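Local coordinates for putative exported protein (PDB 5TTA) that is of unknown function but is probably exported, and belongs to the DUF5780 family of the E-set clan, at residues F109-G113 / V114-I118; K236-S239 / N240-E244. One frame throughout, in Å; residues are numbered along the deposited sequence.

Contact 1 of 2, residues F109-G113 / V114-I118; sequences FSPAG and VDYGI
Ser110 OG takes two backbone N-H groups, from Gly113, the last residue of its turn, and Val114, the next one: Val114 N lies 2.8 Å from Ser110 OG with an N-H...O angle of 154°, whereas the Gly113 N bond is weak and bent. The hydroxyl can face them because its first torsion sets it between the backbone N and the carbonyl carbon. Ser110 N in turn donates to Val114 O, 2.8 Å away in the carbonyl plane and nearly straight at 166°, so one serine ties the loop by backbone and side chain around the type I turn Ser110-Gly113. At the positive phi of Gly113 a CB would be jammed against Ala112 O, which accounts for a glycine there.

Beside this bridge the Phe109 ring leans over Asp115: Phe109 CE2 lies 3.5 Å from Asp115 CG, with ring and carboxylate planes 31° apart. Tyr116 presents a ring face to Ser110 N, which stands 3.5 Å above the plane toward the rim. Asp115 OD1 accepts from Gly117 N at 2.8 Å, an Asx turn, and OD2 bonds to Tyr55 OH. The hairpin-like loop lies at the surface between strands 96-98 and 121-123, with Tyr116 packed on Ala99, Glu103 and Ser106.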
loop_
_atom_site.group_PDB
_atom_site.type_symbol
_atom_site.label_atom_id
_atom_site.label_comp_id
_atom_site.label_asym_id
_atom_site.label_seq_id
_atom_site.Cartn_x
_atom_site.Cartn_y
_atom_site.Cartn_z
ATOM N N PHE A 109 14.265 22.715 -9.524
ATOM C CA PHE A 109 13.886 24.117 -9.420
ATOM C C PHE A 109 12.419 24.217 -9.038
ATOM O O PHE A 109 11.594 23.383 -9.428
ATOM C CB PHE A 109 14.122 24.887 -10.747
ATOM C CG PHE A 109 15.564 25.133 -11.043
ATOM C CD1 PHE A 109 16.333 24.162 -11.665
ATOM C CD2 PHE A 109 16.162 26.322 -10.671
ATOM C CE1 PHE A 109 17.672 24.381 -11.926
ATOM C CE2 PHE A 109 17.505 26.546 -10.917
ATOM C CZ PHE A 109 18.259 25.578 -11.547
ATOM N N SER A 110 12.095 25.260 -8.283
ATOM C CA SER A 110 10.709 25.535 -8.006
ATOM C C SER A 110 10.046 26.015 -9.295
ATOM O O SER A 110 10.727 26.411 -10.238
ATOM C CB SER A 110 10.586 26.591 -6.915
ATOM O OG SER A 110 10.823 27.885 -7.463
ATOM N N PRO A 111 8.721 25.986 -9.360
ATOM C CA PRO A 111 8.056 26.480 -10.581
ATOM C C PRO A 111 8.368 27.939 -10.880
ATOM O O PRO A 111 8.448 28.323 -12.056
ATOM C CB PRO A 111 6.571 26.261 -10.270
ATOM C CG PRO A 111 6.557 25.096 -9.365
ATOM C CD PRO A 111 7.793 25.250 -8.482
ATOM N N ALA A 112 8.559 28.767 -9.850
ATOM C CA ALA A 112 8.871 30.171 -10.068
ATOM C C ALA A 112 10.349 30.418 -10.355
ATOM O O ALA A 112 10.705 31.535 -10.766
ATOM C CB ALA A 112 8.428 31.004 -8.865
ATOM N N GLY A 113 11.203 29.419 -10.145
ATOM C CA GLY A 113 12.590 29.499 -10.563
ATOM C C GLY A 113 13.639 29.458 -9.466
ATOM O O GLY A 113 14.817 29.710 -9.734
ATOM N N VAL A 114 13.243 29.136 -8.240
ATOM C CA VAL A 114 14.199 29.052 -7.134
ATOM C C VAL A 114 14.980 27.756 -7.256
ATOM O O VAL A 114 14.396 26.686 -7.461
ATOM C CB VAL A 114 13.481 29.139 -5.780
ATOM C CG1 VAL A 114 14.391 28.589 -4.619
ATOM C CG2 VAL A 114 13.051 30.564 -5.496
ATOM N N ASP A 115 16.300 27.846 -7.113
ATOM C CA ASP A 115 17.179 26.687 -7.225
ATOM C C ASP A 115 17.179 25.901 -5.915
ATOM O O ASP A 115 17.755 26.349 -4.920
ATOM C CB ASP A 115 18.588 27.147 -7.591
ATOM C CG ASP A 115 19.468 26.019 -8.051
ATOM O OD1 ASP A 115 19.127 24.848 -7.767
ATOM O OD2 ASP A 115 20.509 26.299 -8.696
ATOM N N TYR A 116 16.557 24.715 -5.926
ATOM C CA TYR A 116 16.569 23.810 -4.775
ATOM C C TYR A 116 17.929 23.164 -4.549
ATOM O O TYR A 116 18.184 22.649 -3.451
ATOM C CB TYR A 116 15.546 22.685 -4.966
ATOM C CG TYR A 116 14.089 23.100 -4.994
ATOM C CD1 TYR A 116 13.607 24.131 -4.187
ATOM C CD2 TYR A 116 13.186 22.436 -5.816
ATOM C CE1 TYR A 116 12.264 24.489 -4.208
ATOM C CE2 TYR A 116 11.849 22.784 -5.845
ATOM C CZ TYR A 116 11.391 23.804 -5.041
ATOM O OH TYR A 116 10.059 24.131 -5.085
ATOM N N GLY A 117 18.788 23.140 -5.573
ATOM C CA GLY A 117 20.107 22.560 -5.413
ATOM C C GLY A 117 20.936 23.272 -4.363
ATOM O O GLY A 117 21.799 22.660 -3.738
ATOM N N ILE A 118 20.662 24.556 -4.136
ATOM C CA ILE A 118 21.400 25.369 -3.177
ATOM C C ILE A 118 20.778 25.159 -1.799
ATOM O O ILE A 118 19.630 25.538 -1.547
ATOM C CB ILE A 118 21.397 26.844 -3.594
ATOM C CG1 ILE A 118 22.189 27.010 -4.893
ATOM C CG2 ILE A 118 21.978 27.714 -2.510
ATOM C CD1 ILE A 118 22.017 28.350 -5.559
#

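Contact 2 of 2, residues K236-S239 / N240-E244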
loop_
_atom_site.group_PDB
_atom_site.type_symbol
_atom_site.label_atom_id
_atom_site.label_comp_id
_atom_site.label_asym_id
_atom_site.label_seq_id
_atom_site.Cartn_x
_atom_site.Cartn_y
_atom_site.Cartn_z
ATOM N N LYS A 236 31.982 7.462 22.146
ATOM C CA LYS A 236 33.329 7.296 22.681
ATOM C C LYS A 236 34.369 7.741 21.663
ATOM O O LYS A 236 34.196 7.540 20.459
ATOM C CB LYS A 236 33.607 5.837 23.040
ATOM C CG LYS A 236 32.495 5.137 23.778
ATOM C CD LYS A 236 32.548 5.422 25.264
ATOM C CE LYS A 236 32.007 4.234 26.066
ATOM N NZ LYS A 236 32.941 3.047 26.119
ATOM N N GLU A 237 35.473 8.287 22.164
ATOM C CA GLU A 237 36.615 8.619 21.321
ATOM C C GLU A 237 37.281 7.341 20.797
ATOM O O GLU A 237 37.326 6.316 21.476
ATOM C CB GLU A 237 37.617 9.471 22.113
ATOM C CG GLU A 237 38.645 10.199 21.251
ATOM C CD GLU A 237 39.417 11.279 22.001
ATOM O OE1 GLU A 237 39.080 11.568 23.170
ATOM O OE2 GLU A 237 40.370 11.841 21.413
ATOM N N VAL A 238 37.789 7.409 19.565
ATOM C CA VAL A 238 38.378 6.268 18.865
ATOM C C VAL A 238 39.683 6.726 18.228
ATOM O O VAL A 238 39.769 7.857 17.738
ATOM C CB VAL A 238 37.429 5.719 17.782
ATOM C CG1 VAL A 238 38.121 4.608 16.953
ATOM C CG2 VAL A 238 36.141 5.202 18.400
ATOM N N SER A 239 40.694 5.856 18.220
ATOM C CA SER A 239 41.993 6.252 17.687
ATOM C C SER A 239 41.934 6.389 16.161
ATOM O O SER A 239 41.071 5.819 15.478
ATOM C CB SER A 239 43.084 5.251 18.086
ATOM O OG SER A 239 43.035 4.088 17.273
ATOM N N ASN A 240 42.853 7.194 15.623
ATOM C CA ASN A 240 42.837 7.405 14.179
ATOM C C ASN A 240 43.230 6.138 13.441
ATOM O O ASN A 240 42.719 5.885 12.348
ATOM C CB ASN A 240 43.748 8.570 13.787
ATOM C CG ASN A 240 43.056 9.915 13.928
ATOM O OD1 ASN A 240 43.121 10.554 14.979
ATOM N ND2 ASN A 240 42.365 10.337 12.877
ATOM N N SER A 241 44.084 5.312 14.047
ATOM C CA SER A 241 44.476 4.050 13.422
ATOM C C SER A 241 43.290 3.110 13.271
ATOM O O SER A 241 43.100 2.502 12.209
ATOM C CB SER A 241 45.574 3.369 14.231
ATOM O OG SER A 241 45.704 2.035 13.789
ATOM N N VAL A 242 42.481 2.978 14.327
ATOM C CA VAL A 242 41.263 2.173 14.243
ATOM C C VAL A 242 40.318 2.726 13.172
ATOM O O VAL A 242 39.797 1.974 12.337
ATOM C CB VAL A 242 40.576 2.091 15.613
ATOM C CG1 VAL A 242 39.181 1.505 15.459
ATOM C CG2 VAL A 242 41.435 1.199 16.602
ATOM N N LEU A 243 40.060 4.043 13.188
ATOM C CA LEU A 243 39.128 4.593 12.202
ATOM C C LEU A 243 39.655 4.415 10.780
ATOM O O LEU A 243 38.915 3.982 9.887
ATOM C CB LEU A 243 38.836 6.059 12.496
ATOM C CG LEU A 243 38.084 6.296 13.812
ATOM C CD1 LEU A 243 38.070 7.781 14.171
ATOM C CD2 LEU A 243 36.675 5.744 13.749
ATOM N N GLU A 244 40.929 4.737 10.555
ATOM C CA GLU A 244 41.483 4.641 9.208
ATOM C C GLU A 244 41.440 3.220 8.666
ATOM O O GLU A 244 41.243 3.027 7.466
ATOM C CB GLU A 244 42.919 5.158 9.178
ATOM C CG GLU A 244 43.046 6.680 9.180
ATOM C CD GLU A 244 42.677 7.308 7.834
ATOM O OE1 GLU A 244 42.138 8.440 7.819
ATOM O OE2 GLU A 244 42.934 6.668 6.790
#
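Asn240 is the first residue of the short helix 240-244 and follows directly on the cap residue, Ser239. Its amide turns to another part of the chain, where ND2 donates to Lys84 O.

Past Ser241, Val242 is the residue on which the cap closes. Its backbone N-H points at Ser239 OG over 3.2 Å, with an N-H...O angle of 168°, so the serine hydroxyl accepts an amide of the first helical turn. A chi1 of 78° swings OG over the start of the helix, where CG2 of Val242 also packs against it at 3.4 Å. The other branch, CG1 of Val242, meets CG1 of Val238 at 3.6 Å, the two side chains crossing at about a right angle.

Leu243 follows with the second polar link: its N donates to Ser239 O, 3.1 Å away and almost straight at 169°, the donor tilted from the carbonyl plane. This is the i to i+4 bond that opens the helical series, and Glu244 N to Asn240 O continues it. The Leu243 side chain turns back toward the incoming chain, so that Leu243 CG touches Val238 CG1 at 3.6 Å; the same CG1 therefore contacts both Val242 and Leu243. Leu243 is buried, resting also on Tyr82 of strand 72-82 and on Tyr205 and Ile207 of strand 205-215, while Val238 joins it on Tyr82.

Together the straight OG bond, the Ser239 carbonyl bond and the apolar contact from the residue before the cap to the fourth residue after it define a serine N-cap with a hydrophobic staple, Val238 to Leu243.

Contacts 1 and 2 are separate local motifs: their centres lie 40 Å apart and their nearest atoms about 27 Å apart, and they do not touch. They come in series along the chain, 109-118 ending long before 236-244 begins. Both are at the surface, centred about 27 Å and 22 Å from the centre of the chain respectively. The shared element is a serine hydroxyl with chi1 of 78° accepting backbone N-H, from the end of a turn and the residue after it in contact 1 and from a helix start in contact 2. Contact 1 shapes a loop without regular structure, whereas contact 2 starts a helix whose Leu243 side chain packs on strands 72-82 and 205-215.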